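Local coordinates for TnpArep for protein (Escherichia coli, PDB 4ER8) that binds repetitive extragenic palindrome DNA and cleaves and recombines the mosaic elements built from it, as a transposase and single-stranded DNA endonuclease, at residues E49-P57 and W132-D140. Numbering follows the deposited sequence.
Sequences EINAWVVLP and WPFSTFHRD
Val54 and Ser135 form a single beta bridge, their CA atoms 4.3 Å apart, and the bonds beside it engage Trp53 N and O and Val55 N and O. Val55 N donates to Phe134 O at 3.0 Å in a nearly straight bond (176°), and Thr136 N returns one to Trp53 O, also 3.0 Å. Where 132-140 turns into its helix, side chains take over. The hydroxyl of Thr136 lies between its backbone N and carbonyl carbon (chi1 62°), letting OG1 accept from Trp53 N at 3.2 Å; the same OG1 is hydrogen-bonded to Tyr117 OH. At the strand's beginning, Arg139 serves two successive carbonyls beside a classic beta bulge, in which Asn51 and Ala52 both pair with Ile63: NH2 reaches Asn51 O at 3.0 Å, in the guanidinium plane but above that carbonyl's own plane, and NH1 reaches Ile50 O, tilted from the guanidinium plane. Asp140 OD1 forms a salt bridge with the same NH2, probably limiting the turning of the guanidinium, while Asp140 OD2 bonds to Tyr117 OH. At the other end, Trp132 NE1 gives its N-H to Val55 O at 2.9 Å, close to the indole plane, and CZ2 meets Pro57 CD at 4.2 Å. A phenylalanine in place of Trp132 would probably leave the carbonyl of buried Val55 without this donor and weaken the contact with Pro57. Ser135 OG accepts from Phe137 N in an ST turn leading into the helix. The side chain of Leu56 is about 5 Å from the bound nickel ion. The contact thus covers the outer edge of the antiparallel sheet, opposite strand 59-65; helix 106-122 packs against Ala52, Val54 and Trp132, helix 32-45 against Ile50, Trp53 and Val55.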
loop_
_atom_site.group_PDB
_atom_site.type_symbol
_atom_site.label_atom_id
_atom_site.label_comp_id
_atom_site.label_asym_id
_atom_site.label_seq_id
_atom_site.Cartn_x
_atom_site.Cartn_y
_atom_site.Cartn_z
ATOM N N GLU A 49 4.590 -6.847 9.688
ATOM C CA GLU A 49 5.431 -7.190 8.552
ATOM C C GLU A 49 4.864 -6.601 7.246
ATOM O O GLU A 49 3.697 -6.844 6.893
ATOM C CB GLU A 49 5.596 -8.712 8.450
ATOM C CG GLU A 49 7.024 -9.156 8.073
ATOM C CD GLU A 49 7.033 -10.408 7.184
ATOM O OE1 GLU A 49 7.955 -10.523 6.324
ATOM O OE2 GLU A 49 6.115 -11.261 7.326
ATOM N N ILE A 50 5.682 -5.796 6.570
ATOM C CA ILE A 50 5.373 -5.317 5.244
ATOM C C ILE A 50 5.676 -6.421 4.227
ATOM O O ILE A 50 6.825 -6.584 3.806
ATOM C CB ILE A 50 6.192 -4.087 4.862
ATOM C CG1 ILE A 50 5.954 -2.942 5.854
ATOM C CG2 ILE A 50 5.839 -3.648 3.444
ATOM C CD1 ILE A 50 6.645 -1.576 5.490
ATOM N N ASN A 51 4.639 -7.165 3.829
ATOM C CA ASN A 51 4.760 -8.157 2.776
ATOM C C ASN A 51 5.087 -7.462 1.454
ATOM O O ASN A 51 6.022 -7.879 0.745
ATOM C CB ASN A 51 3.486 -8.969 2.660
ATOM C CG ASN A 51 3.302 -9.926 3.806
ATOM O OD1 ASN A 51 3.886 -10.989 3.818
ATOM N ND2 ASN A 51 2.470 -9.561 4.769
ATOM N N ALA A 52 4.346 -6.397 1.139
ATOM C CA ALA A 52 4.667 -5.580 -0.008
ATOM C C ALA A 52 4.050 -4.183 0.045
ATOM O O ALA A 52 3.072 -3.960 0.746
ATOM C CB ALA A 52 4.276 -6.281 -1.288
ATOM N N TRP A 53 4.617 -3.252 -0.720
ATOM C CA TRP A 53 4.075 -1.918 -0.734
ATOM C C TRP A 53 4.502 -1.192 -2.018
ATOM O O TRP A 53 5.649 -1.323 -2.411
ATOM C CB TRP A 53 4.606 -1.210 0.509
ATOM C CG TRP A 53 3.841 -0.044 1.025
ATOM C CD1 TRP A 53 3.332 1.008 0.308
ATOM C CD2 TRP A 53 3.568 0.238 2.407
ATOM N NE1 TRP A 53 2.721 1.903 1.170
ATOM C CE2 TRP A 53 2.877 1.457 2.459
ATOM C CE3 TRP A 53 3.846 -0.435 3.610
ATOM C CZ2 TRP A 53 2.449 2.017 3.670
ATOM C CZ3 TRP A 53 3.416 0.112 4.803
ATOM C CH2 TRP A 53 2.719 1.318 4.833
ATOM N N VAL A 54 3.577 -0.498 -2.694
ATOM C CA VAL A 54 3.948 0.562 -3.637
ATOM C C VAL A 54 3.453 1.910 -3.147
ATOM O O VAL A 54 2.385 2.027 -2.533
ATOM C CB VAL A 54 3.257 0.494 -4.992
ATOM C CG1 VAL A 54 4.087 -0.176 -5.996
ATOM C CG2 VAL A 54 1.849 -0.063 -4.873
ATOM N N VAL A 55 4.196 2.939 -3.509
ATOM C CA VAL A 55 3.716 4.291 -3.370
ATOM C C VAL A 55 3.609 4.921 -4.749
ATOM O O VAL A 55 4.548 4.911 -5.537
ATOM C CB VAL A 55 4.696 5.106 -2.590
ATOM C CG1 VAL A 55 4.159 6.541 -2.437
ATOM C CG2 VAL A 55 4.979 4.417 -1.251
ATOM N N LEU A 56 2.464 5.495 -5.033
ATOM C CA LEU A 56 2.340 6.191 -6.273
ATOM C C LEU A 56 2.335 7.655 -5.890
ATOM O O LEU A 56 2.378 7.964 -4.685
ATOM C CB LEU A 56 1.121 5.705 -7.059
ATOM C CG LEU A 56 1.556 4.297 -7.520
ATOM C CD1 LEU A 56 0.854 3.179 -6.754
ATOM C CD2 LEU A 56 1.443 4.090 -9.017
ATOM N N PRO A 57 2.347 8.565 -6.881
ATOM C CA PRO A 57 2.389 9.959 -6.464
ATOM C C PRO A 57 1.183 10.315 -5.632
ATOM O O PRO A 57 1.318 11.075 -4.678
ATOM C CB PRO A 57 2.368 10.728 -7.782
ATOM C CG PRO A 57 2.780 9.707 -8.835
ATOM C CD PRO A 57 2.242 8.414 -8.342
ATOM N N TRP A 132 10.137 1.722 -11.717
ATOM C CA TRP A 132 9.595 2.436 -10.558
ATOM C C TRP A 132 10.343 2.153 -9.264
ATOM O O TRP A 132 10.317 1.018 -8.758
ATOM C CB TRP A 132 8.109 2.132 -10.368
ATOM C CG TRP A 132 7.385 3.112 -9.488
ATOM C CD1 TRP A 132 6.938 2.906 -8.197
ATOM C CD2 TRP A 132 7.007 4.449 -9.827
ATOM N NE1 TRP A 132 6.309 4.039 -7.714
ATOM C CE2 TRP A 132 6.334 5.002 -8.691
ATOM C CE3 TRP A 132 7.176 5.245 -10.966
ATOM C CZ2 TRP A 132 5.836 6.312 -8.675
ATOM C CZ3 TRP A 132 6.658 6.572 -10.946
ATOM C CH2 TRP A 132 6.006 7.077 -9.812
ATOM N N PRO A 133 11.016 3.186 -8.725
ATOM C CA PRO A 133 11.803 3.052 -7.498
ATOM C C PRO A 133 10.995 3.069 -6.229
ATOM O O PRO A 133 11.504 2.704 -5.180
ATOM C CB PRO A 133 12.699 4.288 -7.518
ATOM C CG PRO A 133 11.991 5.273 -8.397
ATOM C CD PRO A 133 11.346 4.427 -9.455
ATOM N N PHE A 134 9.747 3.507 -6.313
ATOM C CA PHE A 134 8.969 3.770 -5.104
ATOM C C PHE A 134 8.189 2.547 -4.655
ATOM O O PHE A 134 6.957 2.592 -4.569
ATOM C CB PHE A 134 8.020 4.946 -5.345
ATOM C CG PHE A 134 8.722 6.238 -5.604
ATOM C CD1 PHE A 134 8.653 6.841 -6.853
ATOM C CD2 PHE A 134 9.486 6.845 -4.606
ATOM C CE1 PHE A 134 9.330 8.043 -7.124
ATOM C CE2 PHE A 134 10.177 8.061 -4.850
ATOM C CZ PHE A 134 10.103 8.653 -6.117
ATOM N N SER A 135 8.880 1.452 -4.376
ATOM C CA SER A 135 8.196 0.252 -3.923
ATOM C C SER A 135 9.152 -0.743 -3.288
ATOM O O SER A 135 10.355 -0.530 -3.302
ATOM C CB SER A 135 7.522 -0.411 -5.097
ATOM O OG SER A 135 8.488 -1.020 -5.894
ATOM N N THR A 136 8.614 -1.836 -2.759
ATOM C CA THR A 136 9.433 -2.893 -2.216
ATOM C C THR A 136 9.874 -3.922 -3.286
ATOM O O THR A 136 10.421 -5.003 -2.960
ATOM C CB THR A 136 8.691 -3.627 -1.138
ATOM O OG1 THR A 136 7.516 -4.237 -1.702
ATOM C CG2 THR A 136 8.323 -2.655 -0.051
ATOM N N PHE A 137 9.627 -3.593 -4.555
ATOM C CA PHE A 137 9.984 -4.516 -5.632
ATOM C C PHE A 137 11.463 -4.845 -5.583
ATOM O O PHE A 137 11.847 -6.000 -5.502
ATOM C CB PHE A 137 9.625 -3.944 -6.980
ATOM C CG PHE A 137 9.991 -4.836 -8.125
ATOM C CD1 PHE A 137 9.305 -6.043 -8.342
ATOM C CD2 PHE A 137 10.982 -4.456 -9.029
ATOM C CE1 PHE A 137 9.616 -6.859 -9.433
ATOM C CE2 PHE A 137 11.312 -5.272 -10.111
ATOM C CZ PHE A 137 10.624 -6.468 -10.309
ATOM N N HIS A 138 12.282 -3.804 -5.629
ATOM C CA HIS A 138 13.747 -3.900 -5.412
ATOM C C HIS A 138 14.164 -4.558 -4.084
ATOM O O HIS A 138 15.030 -5.402 -4.087
ATOM C CB HIS A 138 14.360 -2.522 -5.616
ATOM C CG HIS A 138 13.874 -1.870 -6.873
ATOM N ND1 HIS A 138 14.513 -2.024 -8.090
ATOM C CD2 HIS A 138 12.768 -1.122 -7.120
ATOM C CE1 HIS A 138 13.843 -1.369 -9.025
ATOM N NE2 HIS A 138 12.782 -0.811 -8.463
ATOM N N ARG A 139 13.536 -4.225 -2.961
ATOM C CA ARG A 139 13.816 -5.015 -1.782
ATOM C C ARG A 139 13.647 -6.504 -2.117
ATOM O O ARG A 139 14.481 -7.322 -1.712
ATOM C CB ARG A 139 12.937 -4.638 -0.592
ATOM C CG ARG A 139 13.232 -5.453 0.656
ATOM C CD ARG A 139 12.044 -5.539 1.624
ATOM N NE ARG A 139 11.080 -6.546 1.173
ATOM C CZ ARG A 139 9.775 -6.541 1.414
ATOM N NH1 ARG A 139 9.217 -5.553 2.107
ATOM N NH2 ARG A 139 9.028 -7.524 0.936
ATOM N N ASP A 140 12.598 -6.848 -2.868
ATOM C CA ASP A 140 12.231 -8.242 -3.103
ATOM C C ASP A 140 13.101 -8.921 -4.130
ATOM O O ASP A 140 13.395 -10.109 -3.982
ATOM C CB ASP A 140 10.778 -8.357 -3.522
ATOM C CG ASP A 140 9.821 -8.246 -2.349
ATOM O OD1 ASP A 140 10.284 -8.171 -1.190
ATOM O OD2 ASP A 140 8.598 -8.251 -2.582
#